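PDB 2HKE: diphosphomevalonate decarboxylase, putative from Trypanosoma brucei, which probably catalyses the ATP-dependent decarboxylation of (R)-5-diphosphomevalonate to isopentenyl diphosphate in the mevalonate pathway. Local coordinates for residues E177-K191 and P355-G367. The protein carries 1 engineered substitution. Residues are numbered along the deposited sequence; the frame is centred on the assembly and turned at random.
With SO4 (sulfate ion), chain E.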
loop_
_atom_site.group_PDB
_atom_site.type_symbol
_atom_site.label_atom_id
_atom_site.label_comp_id
_atom_site.label_asym_id
_atom_site.label_seq_id
_atom_site.Cartn_x
_atom_site.Cartn_y
_atom_site.Cartn_z
ATOM N N GLU A 177 -6.527 -14.238 2.645
ATOM C CA GLU A 177 -5.479 -14.292 3.654
ATOM C C GLU A 177 -5.197 -15.691 4.158
ATOM O O GLU A 177 -4.194 -15.913 4.798
ATOM C CB GLU A 177 -5.830 -13.364 4.817
ATOM C CG GLU A 177 -7.043 -13.727 5.690
ATOM C CD GLU A 177 -8.388 -13.288 5.127
ATOM O OE1 GLU A 177 -8.468 -12.828 3.978
ATOM O OE2 GLU A 177 -9.412 -13.388 5.843
ATOM N N THR A 178 -6.122 -16.617 3.976
ATOM C CA THR A 178 -5.879 -17.983 4.391
ATOM C C THR A 178 -5.056 -18.815 3.421
ATOM O O THR A 178 -4.620 -19.911 3.768
ATOM C CB THR A 178 -7.221 -18.748 4.653
ATOM O OG1 THR A 178 -7.866 -18.971 3.419
ATOM C CG2 THR A 178 -8.115 -17.994 5.541
ATOM N N HIS A 179 -4.811 -18.324 2.206
ATOM C CA HIS A 179 -4.195 -19.142 1.174
ATOM C C HIS A 179 -2.742 -19.467 1.523
ATOM O O HIS A 179 -2.318 -20.600 1.428
ATOM C CB HIS A 179 -4.315 -18.483 -0.206
ATOM C CG HIS A 179 -3.608 -19.230 -1.293
ATOM N ND1 HIS A 179 -4.075 -20.423 -1.812
ATOM C CD2 HIS A 179 -2.457 -18.953 -1.956
ATOM C CE1 HIS A 179 -3.240 -20.845 -2.748
ATOM N NE2 HIS A 179 -2.237 -19.980 -2.838
ATOM N N TRP A 180 -1.976 -18.478 1.948
ATOM C CA TRP A 180 -0.531 -18.633 2.130
ATOM C C TRP A 180 -0.121 -18.013 3.439
ATOM O O TRP A 180 0.508 -16.948 3.457
ATOM C CB TRP A 180 0.194 -17.943 0.953
ATOM C CG TRP A 180 1.633 -18.344 0.697
ATOM C CD1 TRP A 180 2.425 -19.131 1.468
ATOM C CD2 TRP A 180 2.459 -17.875 -0.371
ATOM N NE1 TRP A 180 3.669 -19.248 0.918
ATOM C CE2 TRP A 180 3.719 -18.484 -0.217
ATOM C CE3 TRP A 180 2.238 -17.043 -1.469
ATOM C CZ2 TRP A 180 4.753 -18.277 -1.111
ATOM C CZ3 TRP A 180 3.249 -16.834 -2.362
ATOM C CH2 TRP A 180 4.487 -17.461 -2.201
ATOM N N PRO A 181 -0.527 -18.621 4.565
ATOM C CA PRO A 181 -0.298 -18.003 5.869
ATOM C C PRO A 181 1.178 -17.872 6.243
ATOM O O PRO A 181 1.512 -17.112 7.134
ATOM C CB PRO A 181 -0.978 -18.979 6.861
ATOM C CG PRO A 181 -1.233 -20.224 6.130
ATOM C CD PRO A 181 -1.264 -19.894 4.658
ATOM N N GLU A 182 2.049 -18.633 5.579
ATOM C CA GLU A 182 3.476 -18.540 5.840
ATOM C C GLU A 182 4.107 -17.217 5.412
ATOM O O GLU A 182 5.089 -16.773 5.998
ATOM C CB GLU A 182 4.221 -19.655 5.178
ATOM C CG GLU A 182 3.836 -20.993 5.689
ATOM C CD GLU A 182 2.637 -21.649 4.957
ATOM O OE1 GLU A 182 1.882 -21.034 4.136
ATOM O OE2 GLU A 182 2.453 -22.854 5.236
ATOM N N ILE A 183 3.557 -16.602 4.393
ATOM C CA ILE A 183 4.200 -15.382 3.847
ATOM C C ILE A 183 3.956 -14.210 4.792
ATOM O O ILE A 183 2.848 -13.985 5.374
ATOM C CB ILE A 183 3.857 -15.205 2.316
ATOM C CG1 ILE A 183 4.885 -14.262 1.618
ATOM C CG2 ILE A 183 2.452 -14.834 2.177
ATOM C CD1 ILE A 183 4.857 -14.343 0.142
ATOM N N GLN A 184 5.031 -13.458 5.027
ATOM C CA GLN A 184 5.000 -12.357 5.970
ATOM C C GLN A 184 5.514 -11.128 5.287
ATOM O O GLN A 184 6.301 -11.244 4.351
ATOM C CB GLN A 184 5.934 -12.631 7.153
ATOM C CG GLN A 184 5.602 -13.868 7.992
ATOM C CD GLN A 184 4.229 -13.830 8.633
ATOM O OE1 GLN A 184 3.933 -12.952 9.415
ATOM N NE2 GLN A 184 3.400 -14.846 8.354
ATOM N N VAL A 185 5.078 -9.967 5.763
ATOM C CA VAL A 185 5.516 -8.690 5.191
ATOM C C VAL A 185 6.191 -7.865 6.277
ATOM O O VAL A 185 5.695 -7.801 7.423
ATOM C CB VAL A 185 4.323 -7.876 4.683
ATOM C CG1 VAL A 185 4.798 -6.534 4.061
ATOM C CG2 VAL A 185 3.510 -8.695 3.680
ATOM N N MET A 186 7.298 -7.218 5.937
ATOM C CA MET A 186 7.868 -6.232 6.853
ATOM C C MET A 186 8.058 -4.935 6.143
ATOM O O MET A 186 8.020 -4.876 4.926
ATOM C CB MET A 186 9.149 -6.747 7.483
ATOM C CG MET A 186 9.008 -8.011 8.342
ATOM S SD MET A 186 10.557 -8.484 9.138
ATOM C CE MET A 186 11.550 -9.176 7.808
ATOM N N CYS A 187 8.180 -3.860 6.902
ATOM C CA CYS A 187 8.577 -2.581 6.331
ATOM C C CYS A 187 9.708 -2.015 7.221
ATOM O O CYS A 187 9.496 -1.734 8.393
ATOM C CB CYS A 187 7.429 -1.649 6.255
ATOM S SG CYS A 187 7.873 -0.108 5.421
ATOM N N ALA A 188 10.892 -1.903 6.642
ATOM C CA ALA A 188 12.014 -1.214 7.256
ATOM C C ALA A 188 11.932 0.260 6.839
ATOM O O ALA A 188 12.190 0.634 5.668
ATOM C CB ALA A 188 13.335 -1.863 6.847
ATOM N N VAL A 189 11.433 1.070 7.762
ATOM C CA VAL A 189 11.281 2.473 7.543
ATOM C C VAL A 189 12.610 3.204 7.584
ATOM O O VAL A 189 13.353 3.097 8.552
ATOM C CB VAL A 189 10.226 3.067 8.504
ATOM C CG1 VAL A 189 10.019 4.521 8.259
ATOM C CG2 VAL A 189 8.936 2.266 8.329
ATOM N N LEU A 190 12.871 3.943 6.503
ATOM C CA LEU A 190 14.084 4.702 6.304
ATOM C C LEU A 190 13.790 6.194 6.153
ATOM O O LEU A 190 12.686 6.590 5.766
ATOM C CB LEU A 190 14.857 4.163 5.101
ATOM C CG LEU A 190 15.250 2.684 5.160
ATOM C CD1 LEU A 190 15.654 2.115 3.792
ATOM C CD2 LEU A 190 16.339 2.496 6.219
ATOM N N LYS A 191 14.794 7.034 6.417
ATOM C CA LYS A 191 14.598 8.466 6.246
ATOM C C LYS A 191 14.417 8.725 4.766
ATOM O O LYS A 191 15.059 8.100 3.939
ATOM C CB LYS A 191 15.728 9.271 6.869
ATOM C CG LYS A 191 15.663 9.310 8.385
ATOM C CD LYS A 191 16.826 10.094 9.022
ATOM C CE LYS A 191 17.139 9.627 10.471
ATOM N NZ LYS A 191 18.451 10.222 10.958
ATOM N N PRO A 355 20.152 2.817 12.821
ATOM C CA PRO A 355 18.874 2.141 13.009
ATOM C C PRO A 355 17.897 2.454 11.875
ATOM O O PRO A 355 17.962 3.523 11.245
ATOM C CB PRO A 355 18.333 2.765 14.299
ATOM C CG PRO A 355 18.987 4.092 14.371
ATOM C CD PRO A 355 20.324 3.963 13.727
ATOM N N PHE A 356 16.979 1.527 11.611
ATOM C CA PHE A 356 15.742 1.906 10.917
ATOM C C PHE A 356 14.978 2.898 11.777
ATOM O O PHE A 356 15.130 2.933 13.026
ATOM C CB PHE A 356 14.843 0.691 10.660
ATOM C CG PHE A 356 15.500 -0.421 9.883
ATOM C CD1 PHE A 356 16.246 -0.162 8.732
ATOM C CD2 PHE A 356 15.296 -1.750 10.261
ATOM C CE1 PHE A 356 16.835 -1.187 8.012
ATOM C CE2 PHE A 356 15.931 -2.803 9.516
ATOM C CZ PHE A 356 16.652 -2.496 8.393
ATOM N N GLU A 357 14.108 3.670 11.143
ATOM C CA GLU A 357 13.208 4.529 11.894
ATOM C C GLU A 357 12.236 3.629 12.665
ATOM O O GLU A 357 11.843 3.933 13.775
ATOM C CB GLU A 357 12.473 5.468 10.975
ATOM C CG GLU A 357 13.343 6.368 10.168
ATOM C CD GLU A 357 14.262 7.196 11.072
ATOM O OE1 GLU A 357 13.729 8.099 11.768
ATOM O OE2 GLU A 357 15.478 6.893 11.113
ATOM N N MET A 358 11.862 2.507 12.056
ATOM C CA MET A 358 11.040 1.512 12.708
ATOM C C MET A 358 11.043 0.302 11.819
ATOM O O MET A 358 11.414 0.387 10.657
ATOM C CB MET A 358 9.597 1.989 12.897
ATOM C CG MET A 358 8.654 1.656 11.788
ATOM S SD MET A 358 6.961 2.117 12.244
ATOM C CE MET A 358 7.359 3.805 12.209
ATOM N N LEU A 359 10.644 -0.814 12.385
ATOM C CA LEU A 359 10.487 -2.064 11.639
ATOM C C LEU A 359 9.130 -2.662 11.931
ATOM O O LEU A 359 8.866 -3.060 13.070
ATOM C CB LEU A 359 11.560 -3.073 12.028
ATOM C CG LEU A 359 11.522 -4.414 11.304
ATOM C CD1 LEU A 359 11.768 -4.222 9.807
ATOM C CD2 LEU A 359 12.549 -5.372 11.885
ATOM N N LEU A 360 8.289 -2.702 10.898
ATOM C CA LEU A 360 6.903 -3.154 11.001
ATOM C C LEU A 360 6.871 -4.586 10.554
ATOM O O LEU A 360 7.585 -4.911 9.641
ATOM C CB LEU A 360 6.037 -2.339 10.047
ATOM C CG LEU A 360 4.557 -2.629 9.928
ATOM C CD1 LEU A 360 3.822 -2.584 11.324
ATOM C CD2 LEU A 360 3.951 -1.662 8.943
ATOM N N GLN A 361 6.111 -5.441 11.226
ATOM C CA GLN A 361 5.830 -6.778 10.698
ATOM C C GLN A 361 4.341 -6.994 10.638
ATOM O O GLN A 361 3.625 -6.590 11.532
ATOM C CB GLN A 361 6.558 -7.865 11.499
ATOM C CG GLN A 361 6.166 -9.331 11.166
ATOM C CD GLN A 361 4.906 -9.785 11.857
ATOM O OE1 GLN A 361 4.611 -9.341 12.955
ATOM N NE2 GLN A 361 4.158 -10.715 11.224
ATOM N N SER A 362 3.889 -7.623 9.553
ATOM C CA SER A 362 2.485 -7.976 9.377
ATOM C C SER A 362 2.346 -9.308 8.675
ATOM O O SER A 362 3.148 -9.657 7.815
ATOM C CB SER A 362 1.771 -6.865 8.580
ATOM O OG SER A 362 0.479 -7.226 8.128
ATOM N N PRO A 363 1.324 -10.103 9.048
ATOM C CA PRO A 363 0.887 -11.204 8.185
ATOM C C PRO A 363 0.075 -10.625 7.022
ATOM O O PRO A 363 -0.121 -9.405 6.943
ATOM C CB PRO A 363 -0.025 -12.000 9.123
ATOM C CG PRO A 363 -0.703 -10.968 9.854
ATOM C CD PRO A 363 0.402 -9.941 10.190
ATOM N N VAL A 364 -0.398 -11.468 6.108
ATOM C CA VAL A 364 -1.324 -11.047 5.072
ATOM C C VAL A 364 -2.623 -10.683 5.772
ATOM O O VAL A 364 -3.081 -11.453 6.613
ATOM C CB VAL A 364 -1.526 -12.146 4.036
ATOM C CG1 VAL A 364 -2.533 -11.737 3.040
ATOM C CG2 VAL A 364 -0.152 -12.486 3.333
ATOM N N GLY A 365 -3.145 -9.504 5.501
ATOM C CA GLY A 365 -4.294 -8.966 6.249
ATOM C C GLY A 365 -5.660 -9.348 5.693
ATOM O O GLY A 365 -5.769 -9.813 4.569
ATOM N N CYS A 366 -6.716 -9.129 6.493
ATOM C CA CYS A 366 -8.098 -9.494 6.152
ATOM C C CYS A 366 -8.893 -8.407 5.446
ATOM O O CYS A 366 -9.982 -8.678 4.955
ATOM C CB CYS A 366 -8.875 -9.864 7.421
ATOM S SG CYS A 366 -8.130 -11.204 8.354
ATOM N N GLY A 367 -8.401 -7.171 5.445
ATOM C CA GLY A 367 -9.097 -6.069 4.751
ATOM C C GLY A 367 -9.913 -5.145 5.659
ATOM O O GLY A 367 -9.565 -4.906 6.811
HETATM S S SO4 E . -6.218 -7.825 10.286
HETATM O O1 SO4 E . -6.441 -6.448 9.842
HETATM O O2 SO4 E . -5.294 -7.769 11.426
HETATM O O3 SO4 E . -7.509 -8.326 10.790
HETATM O O4 SO4 E . -5.591 -8.775 9.353
HETATM O O HOH W 1 0.247 -14.193 6.241
#
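V185 and S362 face each other as a hydrogen-bonded pair in an antiparallel ladder. It joins strands 183-189 and 358-363 inside the five-stranded mixed sheet of the C-terminal domain, of the GHMP kinase type. V185 N to S362 O is 2.8 Å and nearly straight at 169°. C187 and L360 form the next such pair, 2.9 Å from L360 N to C187 O. Strand 298-303 flanks 183-189 on its other side.

Q361 can be followed outward. Its CB lies 4.0 Å from M186 CG. CG stands anti to the backbone N (chi1 171°), near V185 O. The chain then bends at chi2, and Q361 NE2 gives a weak, bent hydrogen bond of 2.9 Å to Q184 OE1; the amide planes are 24° apart. Q361 OE1 accepts a hydrogen bond from D329 N, the stronger grip on this amide. Helix 307-317 covers M186 and Q184 on this face.

Toward the C-terminal end of strand 183-189, A188 CB sits over the centre of the F356 ring, a CH-pi contact. L190 CD2 meets the ring edge instead. At the other end, a water accepts from V364 N, and the water O lies 2.7 Å from I183 O.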